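Local atomic coordinates of endo-beta-1,4-mannanase (Alicyclobacillus acidocaldarius, PDB entry 4CD8), a protein that hydrolyses internal beta-1,4-mannosidic linkages of mannans as a glycoside hydrolase of family GH113. Residues K89-P94 against C143-C147; F12-F18 against F44-A50; E106-E110 against W120-F124; A50-L54 against P68-S72; C234-S240 against A252-Q258. One frame throughout, in Å; residues are numbered along the deposited sequence. Where two conformers were deposited one is given.

Along the chain, contact 2 comes first. It closes the beta-alpha-beta unit of strand 13-18, helix 30-40 and strand 46-55. Contact 4 follows in series, sharing Ala50 with contact 2, and closes the short excursion between strand 46-55 and helix 73-85. Contact 1 then joins strands 89-98 and 145-150 across helix 120-140. Contact 3 is a smaller closure within that span, where the loop after strand 89-98 packs on the start of helix 120-140. Contact 5 comes last: the loop after strand 227-232 folds against the start of helix 255-268. Contacts 1, 2 and 4 touch or overlap around strand 46-55, whereas contacts 3 and 5 lie on the periphery, about 36 Å apart between centres.

Contact 1 of 5, residues K89-P94 against C143-C147; sequences KVCLKP and CEMFC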
# COMPACT_ATOMS: atom_id res chain seq x y z
N LYS A 89 2.84 -13.88 4.95
CA LYS A 89 3.60 -13.44 3.79
C LYS A 89 3.76 -11.91 3.90
O LYS A 89 2.90 -11.24 4.47
CB LYS A 89 2.92 -13.85 2.50
CG LYS A 89 2.91 -15.35 2.29
CD LYS A 89 2.26 -15.67 0.96
CE LYS A 89 2.40 -17.15 0.60
NZ LYS A 89 1.57 -17.99 1.48
N VAL A 90 4.84 -11.37 3.35
CA VAL A 90 5.23 -9.98 3.57
C VAL A 90 5.46 -9.28 2.24
O VAL A 90 6.27 -9.73 1.41
CB VAL A 90 6.51 -9.85 4.41
CG1 VAL A 90 6.89 -8.38 4.59
CG2 VAL A 90 6.37 -10.50 5.79
N CYS A 91 4.78 -8.15 2.06
CA CYS A 91 5.07 -7.23 0.96
C CYS A 91 5.85 -6.04 1.50
O CYS A 91 5.44 -5.46 2.51
CB CYS A 91 3.82 -6.74 0.29
SG CYS A 91 4.10 -5.55 -1.04
N LEU A 92 6.95 -5.68 0.85
CA LEU A 92 7.69 -4.46 1.24
C LEU A 92 7.28 -3.33 0.33
O LEU A 92 7.36 -3.45 -0.89
CB LEU A 92 9.19 -4.68 1.20
CG LEU A 92 10.05 -3.57 1.82
CD1 LEU A 92 9.73 -3.32 3.32
CD2 LEU A 92 11.52 -3.87 1.59
N LYS A 93 6.90 -2.17 0.96
CA LYS A 93 6.37 -1.04 0.23
C LYS A 93 7.03 0.25 0.64
O LYS A 93 6.52 0.99 1.53
CB LYS A 93 4.86 -0.92 0.39
CG LYS A 93 4.22 0.20 -0.41
CD LYS A 93 2.72 0.16 -0.23
CE LYS A 93 2.02 1.49 -0.44
NZ LYS A 93 0.57 1.27 -0.46
N PRO A 94 8.17 0.55 0.04
CA PRO A 94 8.76 1.89 0.17
C PRO A 94 8.00 2.88 -0.70
O PRO A 94 7.66 2.57 -1.82
CB PRO A 94 10.19 1.71 -0.36
CG PRO A 94 10.31 0.31 -0.81
CD PRO A 94 8.93 -0.28 -0.90
N CYS A 143 11.01 -11.37 1.56
CA CYS A 143 9.70 -10.82 1.34
C CYS A 143 9.13 -11.36 0.03
O CYS A 143 9.78 -11.28 -1.01
CB CYS A 143 9.73 -9.29 1.32
SG CYS A 143 10.09 -8.49 2.88
N GLU A 144 7.90 -11.84 0.11
CA GLU A 144 7.21 -12.50 -1.00
C GLU A 144 6.69 -11.54 -2.07
O GLU A 144 6.38 -11.90 -3.18
CB GLU A 144 6.07 -13.31 -0.43
CG GLU A 144 6.52 -14.51 0.40
CD GLU A 144 6.80 -14.28 1.86
OE1 GLU A 144 6.89 -13.09 2.31
OE2 GLU A 144 6.98 -15.30 2.56
N MET A 145 6.58 -10.26 -1.73
CA MET A 145 6.20 -9.25 -2.71
C MET A 145 6.95 -7.94 -2.44
O MET A 145 7.33 -7.67 -1.30
CB MET A 145 4.68 -8.97 -2.68
CG MET A 145 4.12 -8.18 -3.84
SD MET A 145 2.35 -7.89 -3.70
CE MET A 145 1.60 -9.49 -3.58
N PHE A 146 7.10 -7.15 -3.50
CA PHE A 146 7.71 -5.85 -3.48
C PHE A 146 6.84 -4.92 -4.30
O PHE A 146 6.45 -5.21 -5.42
CB PHE A 146 9.12 -5.87 -4.07
CG PHE A 146 9.82 -4.54 -3.96
CD1 PHE A 146 10.39 -4.16 -2.76
CD2 PHE A 146 9.92 -3.66 -5.03
CE1 PHE A 146 11.05 -2.92 -2.62
CE2 PHE A 146 10.61 -2.44 -4.90
CZ PHE A 146 11.15 -2.08 -3.67
N CYS A 147 6.52 -3.76 -3.73
CA CYS A 147 5.72 -2.78 -4.41
C CYS A 147 6.59 -1.64 -4.87
O CYS A 147 7.17 -0.90 -4.03
CB CYS A 147 4.62 -2.27 -3.49
SG CYS A 147 3.49 -1.09 -4.23
O HOH W 1 5.75 1.50 -3.41
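This is a parallel strand pairing in the buried wall of the barrel, between strand 89-94 and residues 143-147. The strand axes approach to 4.5 Å and run 19° apart. Cys91 pairs with Met145 and Leu92 with Phe146. Three backbone hydrogen bonds hold the register: Met145 N to Val90 O (3.2 Å), Leu92 N to Met145 O (3.0 Å) and Cys147 N to Leu92 O (3.0 Å). At the start, the side chain of Glu144 extends the pairing, with Val90 N donating to Glu144 OE1 (2.9 Å). The same oxygen also bonds His84. At the other end, a water donates to Pro94 O (2.7 Å) and Cys147 O (2.9 Å). Cys91 and Met145 share one face, with their CB atoms 3.8 Å apart. Leu92 and Phe146 lie on the other, under helix 120-140, where Phe146 CE1 also meets Pro94 CG at 3.8 Å. The end of the Lys93 side chain leads away from residues 143-147 to a salt bridge with Glu231 of the inhibitor pocket, about 5 Å from the bound mannoimidazole. Neighbouring parallel strands joined through an outer helix are typical of the TIM barrel, with the sugar site at the strands' C-terminal ends.

Contact 2 of 5, residues F12-F18 against F44-A50; sequences FIRGMTF and FNWVTLA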
# COMPACT_ATOMS: atom_id res chain seq x y z
N PHE A 12 -5.54 -16.04 -2.64
CA PHE A 12 -6.30 -14.81 -2.46
C PHE A 12 -5.77 -14.07 -1.27
O PHE A 12 -5.53 -14.70 -0.23
CB PHE A 12 -7.75 -15.17 -2.20
CG PHE A 12 -8.69 -14.01 -2.29
CD1 PHE A 12 -9.17 -13.59 -3.52
CD2 PHE A 12 -9.06 -13.31 -1.15
CE1 PHE A 12 -10.05 -12.52 -3.60
CE2 PHE A 12 -9.96 -12.26 -1.23
CZ PHE A 12 -10.45 -11.85 -2.43
N ILE A 13 -5.54 -12.76 -1.44
CA ILE A 13 -4.86 -11.93 -0.45
C ILE A 13 -5.85 -11.38 0.57
O ILE A 13 -6.85 -10.73 0.22
CB ILE A 13 -4.14 -10.77 -1.14
CG1 ILE A 13 -2.98 -11.29 -2.02
CG2 ILE A 13 -3.57 -9.80 -0.11
CD1 ILE A 13 -2.44 -10.27 -2.98
N ARG A 14 -5.55 -11.72 1.82
CA ARG A 14 -6.26 -11.24 2.99
C ARG A 14 -5.23 -10.49 3.83
O ARG A 14 -4.58 -11.10 4.68
CB ARG A 14 -6.86 -12.40 3.79
CG ARG A 14 -7.90 -13.16 2.99
CD ARG A 14 -8.39 -14.43 3.67
NE ARG A 14 -7.46 -15.55 3.56
CZ ARG A 14 -6.72 -16.04 4.55
NH1 ARG A 14 -6.72 -15.49 5.75
NH2 ARG A 14 -5.94 -17.09 4.34
N GLY A 15 -5.02 -9.20 3.54
CA GLY A 15 -3.84 -8.54 4.05
C GLY A 15 -4.09 -7.27 4.79
O GLY A 15 -5.20 -6.75 4.77
N MET A 16 -3.02 -6.78 5.40
CA MET A 16 -3.08 -5.59 6.22
C MET A 16 -1.78 -4.84 6.10
O MET A 16 -0.71 -5.42 6.20
CB MET A 16 -3.34 -5.95 7.66
CG MET A 16 -3.41 -4.70 8.59
SD MET A 16 -4.76 -3.54 8.24
CE MET A 16 -6.20 -4.51 8.68
N THR A 17 -1.88 -3.53 5.92
CA THR A 17 -0.70 -2.69 5.91
C THR A 17 -0.34 -2.29 7.34
O THR A 17 -1.23 -1.93 8.12
CB THR A 17 -0.93 -1.38 5.10
OG1 THR A 17 -1.33 -1.70 3.77
CG2 THR A 17 0.35 -0.54 5.07
N PHE A 18 0.95 -2.34 7.64
CA PHE A 18 1.51 -2.16 8.97
C PHE A 18 2.57 -1.07 9.01
O PHE A 18 3.48 -1.01 8.19
CB PHE A 18 2.20 -3.42 9.46
CG PHE A 18 2.85 -3.25 10.82
CD1 PHE A 18 4.17 -2.85 10.94
CD2 PHE A 18 2.15 -3.56 11.96
CE1 PHE A 18 4.77 -2.69 12.17
CE2 PHE A 18 2.75 -3.46 13.19
CZ PHE A 18 4.05 -3.01 13.30
N PHE A 44 -5.57 -12.97 8.51
CA PHE A 44 -4.76 -12.40 7.44
C PHE A 44 -3.67 -13.36 7.05
O PHE A 44 -3.06 -14.00 7.90
CB PHE A 44 -4.09 -11.10 7.89
CG PHE A 44 -5.03 -10.03 8.35
CD1 PHE A 44 -6.28 -9.89 7.83
CD2 PHE A 44 -4.59 -9.09 9.27
CE1 PHE A 44 -7.14 -8.89 8.24
CE2 PHE A 44 -5.44 -8.08 9.70
CZ PHE A 44 -6.71 -7.98 9.17
N ASN A 45 -3.44 -13.46 5.75
CA ASN A 45 -2.30 -14.20 5.27
C ASN A 45 -1.12 -13.33 4.80
O ASN A 45 -0.03 -13.85 4.57
CB ASN A 45 -2.76 -15.21 4.23
CG ASN A 45 -3.42 -14.58 3.02
OD1 ASN A 45 -3.63 -13.38 2.93
ND2 ASN A 45 -3.74 -15.41 2.06
N TRP A 46 -1.33 -12.01 4.72
CA TRP A 46 -0.32 -11.07 4.25
C TRP A 46 -0.25 -9.85 5.19
O TRP A 46 -1.25 -9.37 5.70
CB TRP A 46 -0.68 -10.54 2.86
CG TRP A 46 -0.31 -11.42 1.71
CD1 TRP A 46 -1.05 -12.42 1.20
CD2 TRP A 46 0.90 -11.37 0.94
NE1 TRP A 46 -0.37 -13.02 0.16
CE2 TRP A 46 0.82 -12.39 -0.03
CE3 TRP A 46 2.04 -10.56 0.97
CZ2 TRP A 46 1.84 -12.61 -0.95
CZ3 TRP A 46 3.05 -10.77 0.06
CH2 TRP A 46 2.94 -11.81 -0.90
N VAL A 47 0.95 -9.30 5.28
CA VAL A 47 1.17 -7.95 5.84
C VAL A 47 2.02 -7.17 4.86
O VAL A 47 2.92 -7.74 4.24
CB VAL A 47 1.83 -8.04 7.22
CG1 VAL A 47 3.23 -8.62 7.18
CG2 VAL A 47 1.83 -6.69 7.91
N THR A 48 1.75 -5.87 4.74
CA THR A 48 2.60 -5.00 3.98
C THR A 48 3.35 -4.10 4.95
O THR A 48 2.71 -3.41 5.82
CB THR A 48 1.84 -4.16 2.95
OG1 THR A 48 1.31 -5.02 1.94
CG2 THR A 48 2.70 -3.15 2.28
N LEU A 49 4.67 -4.09 4.85
CA LEU A 49 5.48 -3.17 5.64
C LEU A 49 5.67 -1.95 4.78
O LEU A 49 6.40 -1.97 3.79
CB LEU A 49 6.84 -3.81 5.99
CG LEU A 49 6.73 -5.11 6.79
CD1 LEU A 49 8.09 -5.72 7.01
CD2 LEU A 49 6.00 -4.85 8.10
N ALA A 50 5.04 -0.83 5.19
CA ALA A 50 5.00 0.37 4.38
C ALA A 50 5.72 1.49 5.11
O ALA A 50 5.48 1.70 6.30
CB ALA A 50 3.58 0.77 4.06
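Asn45 makes the most distinctive polar link. Its side chain bonds the backbone of residues 12-18 twice: OD1 accepts from Arg14 N (2.8 Å) and ND2 donates to Phe12 O (3.0 Å). Asn45 N in turn donates to Arg14 O (2.8 Å). That oxygen also receives a weak bond from Trp46 N at 3.4 Å. Beyond this start, regular parallel bonding takes over. Met16 N donates to Trp46 O (3.2 Å), Thr48 N to Met16 O (2.9 Å) and Phe18 N to Thr48 O (2.7 Å). A weak bond from Ala50 N to Phe18 O (3.4 Å) ends the series. The strand axes lie 22° apart and approach to 4.5 Å. Strands 13-18 and 46-55, with helix 30-40 between them, form the first beta-alpha-beta crossover of the TIM barrel. Gly15 pairs with Trp46, and its CA sits 3.2 Å from Trp46 O. Thr17 and Thr48 point to the same face as Trp46, and Thr17 CG2 touches Ala50 CB at 3.6 Å. Thr17 OG1 bonds Leu280 O of the neighbouring strand 275-283. Met16, Phe18, Val47 and Leu49 occupy the other face, toward helix 30-40. There Phe18 CB meets Val47 CG2 at 3.6 Å, and Phe18 CD1 meets Leu49 CD2 at 3.9 Å. Near the start of the pairing, Met16 CE rests 3.5 Å from Phe44 CZ.

Contact 3 of 5, residues E106-E110 against W120-F124; sequences EIRFE and WEAWF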
# COMPACT_ATOMS: atom_id res chain seq x y z
N GLU A 106 1.39 14.20 -7.18
CA GLU A 106 1.44 15.52 -7.82
C GLU A 106 2.86 16.09 -7.92
O GLU A 106 3.04 17.24 -8.32
CB GLU A 106 0.53 16.50 -7.04
CG GLU A 106 -0.93 16.38 -7.44
CD GLU A 106 -1.88 17.15 -6.53
OE1 GLU A 106 -1.44 18.11 -5.82
OE2 GLU A 106 -3.07 16.78 -6.54
N ILE A 107 3.88 15.27 -7.67
CA ILE A 107 5.25 15.73 -7.89
C ILE A 107 5.48 16.07 -9.35
O ILE A 107 4.86 15.50 -10.25
CB ILE A 107 6.30 14.76 -7.35
CG1 ILE A 107 6.35 13.45 -8.12
CG2 ILE A 107 6.03 14.52 -5.87
CD1 ILE A 107 7.55 12.60 -7.75
N ARG A 108 6.29 17.09 -9.60
CA ARG A 108 6.50 17.55 -10.96
C ARG A 108 7.79 18.32 -11.10
O ARG A 108 8.17 19.03 -10.19
CB ARG A 108 5.32 18.41 -11.44
CG ARG A 108 5.50 18.92 -12.85
CD ARG A 108 4.20 19.35 -13.47
NE ARG A 108 3.29 18.22 -13.62
CZ ARG A 108 2.27 18.18 -14.48
NH1 ARG A 108 2.03 19.22 -15.28
NH2 ARG A 108 1.49 17.10 -14.53
N PHE A 109 8.43 18.21 -12.27
CA PHE A 109 9.75 18.81 -12.54
C PHE A 109 9.76 19.73 -13.74
O PHE A 109 9.01 19.52 -14.70
CB PHE A 109 10.77 17.70 -12.68
CG PHE A 109 10.84 16.90 -11.43
CD1 PHE A 109 11.56 17.36 -10.37
CD2 PHE A 109 10.03 15.78 -11.26
CE1 PHE A 109 11.54 16.69 -9.17
CE2 PHE A 109 10.01 15.10 -10.07
CZ PHE A 109 10.77 15.57 -9.01
N GLU A 110 10.60 20.77 -13.66
CA GLU A 110 10.76 21.78 -14.72
C GLU A 110 11.21 21.18 -16.05
O GLU A 110 10.85 21.69 -17.12
CB GLU A 110 11.78 22.86 -14.28
N TRP A 120 12.75 15.12 -14.29
CA TRP A 120 12.22 13.79 -14.11
C TRP A 120 13.33 12.75 -14.12
O TRP A 120 13.33 11.84 -13.30
CB TRP A 120 11.17 13.51 -15.17
CG TRP A 120 9.86 14.10 -14.82
CD1 TRP A 120 9.27 15.19 -15.40
CD2 TRP A 120 8.96 13.62 -13.84
NE1 TRP A 120 8.06 15.44 -14.79
CE2 TRP A 120 7.84 14.47 -13.85
CE3 TRP A 120 9.02 12.57 -12.93
CZ2 TRP A 120 6.75 14.27 -12.99
CZ3 TRP A 120 7.97 12.37 -12.06
CH2 TRP A 120 6.83 13.20 -12.11
N GLU A 121 14.31 12.94 -15.00
CA GLU A 121 15.45 12.02 -15.04
C GLU A 121 16.15 11.94 -13.70
O GLU A 121 16.44 10.88 -13.16
CB GLU A 121 16.46 12.45 -16.10
CG GLU A 121 17.61 11.46 -16.26
CD GLU A 121 18.57 11.78 -17.37
OE1 GLU A 121 18.41 12.78 -18.12
OE2 GLU A 121 19.49 10.97 -17.52
N ALA A 122 16.41 13.12 -13.13
CA ALA A 122 17.09 13.14 -11.86
C ALA A 122 16.25 12.51 -10.74
O ALA A 122 16.78 11.80 -9.89
CB ALA A 122 17.47 14.54 -11.50
N TRP A 123 14.95 12.81 -10.72
CA TRP A 123 14.09 12.24 -9.70
C TRP A 123 14.04 10.72 -9.84
O TRP A 123 14.16 10.01 -8.85
CB TRP A 123 12.68 12.82 -9.75
CG TRP A 123 11.80 12.20 -8.71
CD1 TRP A 123 11.75 12.52 -7.36
CD2 TRP A 123 10.97 11.04 -8.87
NE1 TRP A 123 10.89 11.66 -6.71
CE2 TRP A 123 10.39 10.76 -7.62
CE3 TRP A 123 10.63 10.23 -9.98
CZ2 TRP A 123 9.52 9.70 -7.43
CZ3 TRP A 123 9.73 9.18 -9.79
CH2 TRP A 123 9.19 8.93 -8.52
N PHE A 124 13.90 10.24 -11.08
CA PHE A 124 13.88 8.81 -11.27
C PHE A 124 15.21 8.16 -10.87
O PHE A 124 15.22 7.00 -10.43
CB PHE A 124 13.51 8.45 -12.70
CG PHE A 124 12.05 8.20 -12.91
CD1 PHE A 124 11.49 6.97 -12.61
CD2 PHE A 124 11.23 9.18 -13.40
CE1 PHE A 124 10.15 6.74 -12.79
CE2 PHE A 124 9.88 8.95 -13.59
CZ PHE A 124 9.34 7.73 -13.29
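Trp120 and Phe109 bury the most surface here, followed by Ile107. Phe109 points its ring edge at the face of Trp120. The ring centroid lies 4.9 Å from that of the six-membered ring of Trp120, and the planes meet at 78°, a T-shaped stack. Phe109 CB sits over the five-membered ring of Trp120, 4.2 Å from its centroid. The tip of the same phenyl ring reaches Trp123, three residues on from Trp120 in helix 120-140, with Phe109 CZ 3.4 Å from Trp123 CB. Ile107 fills the space beside it. Its CD1 lies over the five-membered ring of Trp123, 3.7 Å from the centroid, as a CH-pi contact, and its CG1 is 4.0 Å from Trp120 CH2. No hydrogen bond joins the two segments. Outside them, Trp120 stacks on His158 and Trp123 on Tyr127. Through their mutual ring contacts, Phe109, Trp120 and Trp123 form an aromatic cluster, which packs the long loop after strand 89-98 against the first turn of helix 120-140 at the periphery of the TIM barrel.

Contact 4 of 5, residues A50-L54 against P68-S72; sequences AFAGL and PVTVS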
# COMPACT_ATOMS: atom_id res chain seq x y z
N ALA A 50 5.04 -0.83 5.19
CA ALA A 50 5.00 0.37 4.38
C ALA A 50 5.72 1.49 5.11
O ALA A 50 5.48 1.70 6.30
CB ALA A 50 3.58 0.77 4.06
N PHE A 51 6.52 2.23 4.35
CA PHE A 51 7.20 3.39 4.90
C PHE A 51 7.50 4.41 3.84
O PHE A 51 7.48 4.10 2.67
CB PHE A 51 8.50 2.99 5.61
CG PHE A 51 9.55 2.41 4.70
CD1 PHE A 51 9.47 1.08 4.28
CD2 PHE A 51 10.57 3.19 4.22
CE1 PHE A 51 10.46 0.56 3.42
CE2 PHE A 51 11.55 2.68 3.38
CZ PHE A 51 11.46 1.37 2.94
N ALA A 52 7.74 5.65 4.25
CA ALA A 52 7.96 6.75 3.31
C ALA A 52 9.26 7.46 3.51
O ALA A 52 9.54 7.96 4.61
CB ALA A 52 6.82 7.76 3.38
N GLY A 53 10.04 7.53 2.45
CA GLY A 53 11.10 8.51 2.31
C GLY A 53 10.51 9.89 2.12
O GLY A 53 9.31 10.02 1.88
N LEU A 54 11.33 10.92 2.29
CA LEU A 54 10.84 12.29 2.24
C LEU A 54 11.53 13.12 1.18
O LEU A 54 12.76 13.17 1.09
CB LEU A 54 11.00 12.99 3.60
CG LEU A 54 10.15 12.45 4.76
CD1 LEU A 54 10.54 13.15 6.07
CD2 LEU A 54 8.66 12.66 4.46
N PRO A 68 18.29 9.15 9.37
CA PRO A 68 17.43 9.24 10.53
C PRO A 68 15.94 9.41 10.22
O PRO A 68 15.12 9.62 11.13
CB PRO A 68 17.94 10.53 11.21
CG PRO A 68 18.28 11.38 10.06
CD PRO A 68 18.85 10.47 9.02
N VAL A 69 15.57 9.35 8.94
CA VAL A 69 14.22 9.63 8.50
C VAL A 69 13.34 8.41 8.66
O VAL A 69 12.37 8.42 9.43
CB VAL A 69 14.23 10.11 7.05
CG1 VAL A 69 12.81 10.24 6.50
CG2 VAL A 69 15.04 11.41 6.97
N THR A 70 13.71 7.33 7.98
CA THR A 70 12.89 6.13 8.00
C THR A 70 13.46 5.04 8.92
O THR A 70 14.61 5.10 9.36
CB THR A 70 12.76 5.48 6.58
OG1 THR A 70 14.00 4.86 6.23
CG2 THR A 70 12.42 6.52 5.58
N VAL A 71 12.65 4.00 9.12
CA VAL A 71 13.11 2.76 9.71
C VAL A 71 14.41 2.32 9.03
O VAL A 71 14.60 2.50 7.85
CB VAL A 71 12.05 1.64 9.61
CG1 VAL A 71 10.93 1.90 10.58
CG2 VAL A 71 11.50 1.51 8.19
N SER A 72 15.34 1.83 9.83
CA SER A 72 16.58 1.29 9.34
C SER A 72 16.36 -0.02 8.61
O SER A 72 15.32 -0.68 8.78
CB SER A 72 17.56 1.02 10.47
OG SER A 72 17.07 0.01 11.31
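The two segments run in nearly opposite directions, 166° apart from end to end, but do not pair as strands. Residues 50-54 are extended, while 68-72 are an irregular loop. The closest CA atoms, those of Gly53 and Thr70, are 6.4 Å apart, and no hydrogen bond crosses the interface. Within the loop, Thr70 OG1 donates to Val71 O (2.9 Å). Ser72 is the N-cap of helix 73-85, its OG accepting from the backbone N of Glu75. Val71 CG2 lies over one face of the Phe51 ring, 4.1 Å from Phe51 CG, and Phe51 CD2 lies 4.0 Å from Thr70 CB. Thr70 CG2 packs on the strand backbone, 3.4 Å from Ala52 O and 4.0 Å from Gly53 CA. Farther along, Leu54 CD1 meets Val69 CG1 at 3.7 Å. The CB of Ala52 points away from the loop, and its side chain is about 6 Å from the bound mannose. Phe51 also makes a T-shaped (edge-to-face) pair with Tyr134 and touches Leu92 and Pro94 of strand 89-98. Phe51 and Val71 both touch Ile76, so the loop leading into helix 73-85 packs against strand 46-55 beside strand 89-98 and helix 120-140.

Contact 5 of 5, residues C234-S240 against A252-Q258; sequences CPSRSGS and AVCLDEQ
Start with Cys234, extended and pointing toward the helix. Its O accepts from Gln258 NE2 (2.9 Å), whose side chain is straight, with chi1 and chi2 both t. Pro235 faces away. Ser236 (phi/psi -83/67) centres an inverse gamma turn. Its O accepts from Cys254 N (2.9 Å), its CB lies 4.0 Å from Leu255 CA, and its OG bonds Asp296 O. Arg237 is extended and forms a single backbone bridge with Val253. Its CA is 3.3 Å from Ala252 O, while its side chain leads out to His249 O. Ser238 N donates to Ala252 O (2.9 Å). Arg237 to Ser240 make a type II turn, closed by Ser240 N to Arg237 O (3.1 Å), with Gly239 at positive phi (77/-8). Glu257, chi1 t and chi2 p, places CG 3.2 Å from Arg237 O. Its OE2 accepts from Gly241 N. Cys254 is the N-cap of helix 255-268. The arrangement is a beta-alpha loop of the TIM barrel, folded back on the start of its own helix.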
# COMPACT_ATOMS: atom_id res chain seq x y z
N CYS A 234 -11.14 2.69 5.22
CA CYS A 234 -11.98 3.85 5.52
C CYS A 234 -11.80 4.17 7.00
O CYS A 234 -11.82 3.27 7.84
CB CYS A 234 -13.44 3.52 5.22
SG CYS A 234 -14.62 4.87 5.43
N PRO A 235 -11.67 5.47 7.33
CA PRO A 235 -11.65 5.85 8.74
C PRO A 235 -12.99 5.67 9.42
O PRO A 235 -14.03 5.76 8.78
CB PRO A 235 -11.30 7.35 8.72
CG PRO A 235 -10.83 7.64 7.35
CD PRO A 235 -11.48 6.62 6.45
N SER A 236 -12.94 5.42 10.72
CA SER A 236 -14.16 5.40 11.53
C SER A 236 -14.54 6.82 11.95
O SER A 236 -14.50 7.17 13.13
CB SER A 236 -13.96 4.47 12.73
OG SER A 236 -12.73 4.76 13.35
N ARG A 237 -14.92 7.60 10.94
CA ARG A 237 -15.41 8.96 11.14
C ARG A 237 -16.67 9.18 10.30
O ARG A 237 -16.86 8.55 9.22
CB ARG A 237 -14.36 10.00 10.72
CG ARG A 237 -13.04 9.86 11.43
CD ARG A 237 -12.13 11.00 11.02
NE ARG A 237 -10.87 10.97 11.75
CZ ARG A 237 -10.04 12.00 11.85
NH1 ARG A 237 -10.32 13.16 11.27
NH2 ARG A 237 -8.91 11.88 12.53
N SER A 238 -17.51 10.06 10.81
CA SER A 238 -18.76 10.36 10.17
C SER A 238 -18.55 10.88 8.76
O SER A 238 -17.68 11.72 8.52
CB SER A 238 -19.52 11.42 11.00
OG SER A 238 -20.88 11.38 10.68
N GLY A 239 -19.35 10.36 7.81
CA GLY A 239 -19.28 10.78 6.41
C GLY A 239 -18.10 10.23 5.61
O GLY A 239 -18.03 10.42 4.39
N SER A 240 -17.18 9.55 6.28
CA SER A 240 -15.93 9.11 5.63
C SER A 240 -16.13 8.15 4.45
O SER A 240 -15.28 8.08 3.55
CB SER A 240 -14.95 8.48 6.64
OG SER A 240 -14.26 9.48 7.40
N ALA A 252 -17.27 13.38 13.73
CA ALA A 252 -17.36 12.59 14.94
C ALA A 252 -16.76 11.22 14.64
O ALA A 252 -16.80 10.77 13.50
CB ALA A 252 -18.82 12.45 15.38
N VAL A 253 -16.21 10.56 15.65
CA VAL A 253 -15.92 9.13 15.55
C VAL A 253 -17.22 8.40 15.19
O VAL A 253 -18.27 8.66 15.81
CB VAL A 253 -15.31 8.57 16.87
CG1 VAL A 253 -15.19 7.04 16.81
CG2 VAL A 253 -13.92 9.18 17.08
N CYS A 254 -17.15 7.51 14.18
CA CYS A 254 -18.34 6.78 13.78
C CYS A 254 -17.89 5.40 13.33
O CYS A 254 -17.49 5.22 12.17
CB CYS A 254 -19.05 7.51 12.65
SG CYS A 254 -20.61 6.71 12.20
N LEU A 255 -17.96 4.45 14.24
CA LEU A 255 -17.52 3.09 13.97
C LEU A 255 -18.38 2.45 12.88
O LEU A 255 -17.84 1.75 11.96
CB LEU A 255 -17.51 2.26 15.28
CG LEU A 255 -16.20 2.23 16.10
CD1 LEU A 255 -15.59 3.61 16.39
CD2 LEU A 255 -16.41 1.45 17.40
N ASP A 256 -19.69 2.76 12.91
CA ASP A 256 -20.64 2.16 11.97
C ASP A 256 -20.34 2.57 10.52
O ASP A 256 -20.62 1.80 9.60
CB ASP A 256 -22.09 2.50 12.35
CG ASP A 256 -22.56 1.81 13.64
OD1 ASP A 256 -21.80 0.98 14.19
OD2 ASP A 256 -23.68 2.11 14.06
N GLU A 257 -19.80 3.77 10.32
CA GLU A 257 -19.51 4.28 8.96
C GLU A 257 -18.42 3.43 8.31
O GLU A 257 -18.52 3.06 7.13
CB GLU A 257 -19.08 5.75 9.02
CG GLU A 257 -18.72 6.43 7.69
CD GLU A 257 -19.88 6.68 6.75
OE1 GLU A 257 -21.04 6.26 7.03
OE2 GLU A 257 -19.63 7.33 5.68
N GLN A 258 -17.38 3.14 9.09
CA GLN A 258 -16.30 2.27 8.61
C GLN A 258 -16.87 0.89 8.27
O GLN A 258 -16.52 0.31 7.25
CB GLN A 258 -15.23 2.14 9.68
CG GLN A 258 -14.05 1.27 9.29
CD GLN A 258 -13.06 1.15 10.43
OE1 GLN A 258 -13.36 0.51 11.43
NE2 GLN A 258 -11.88 1.77 10.28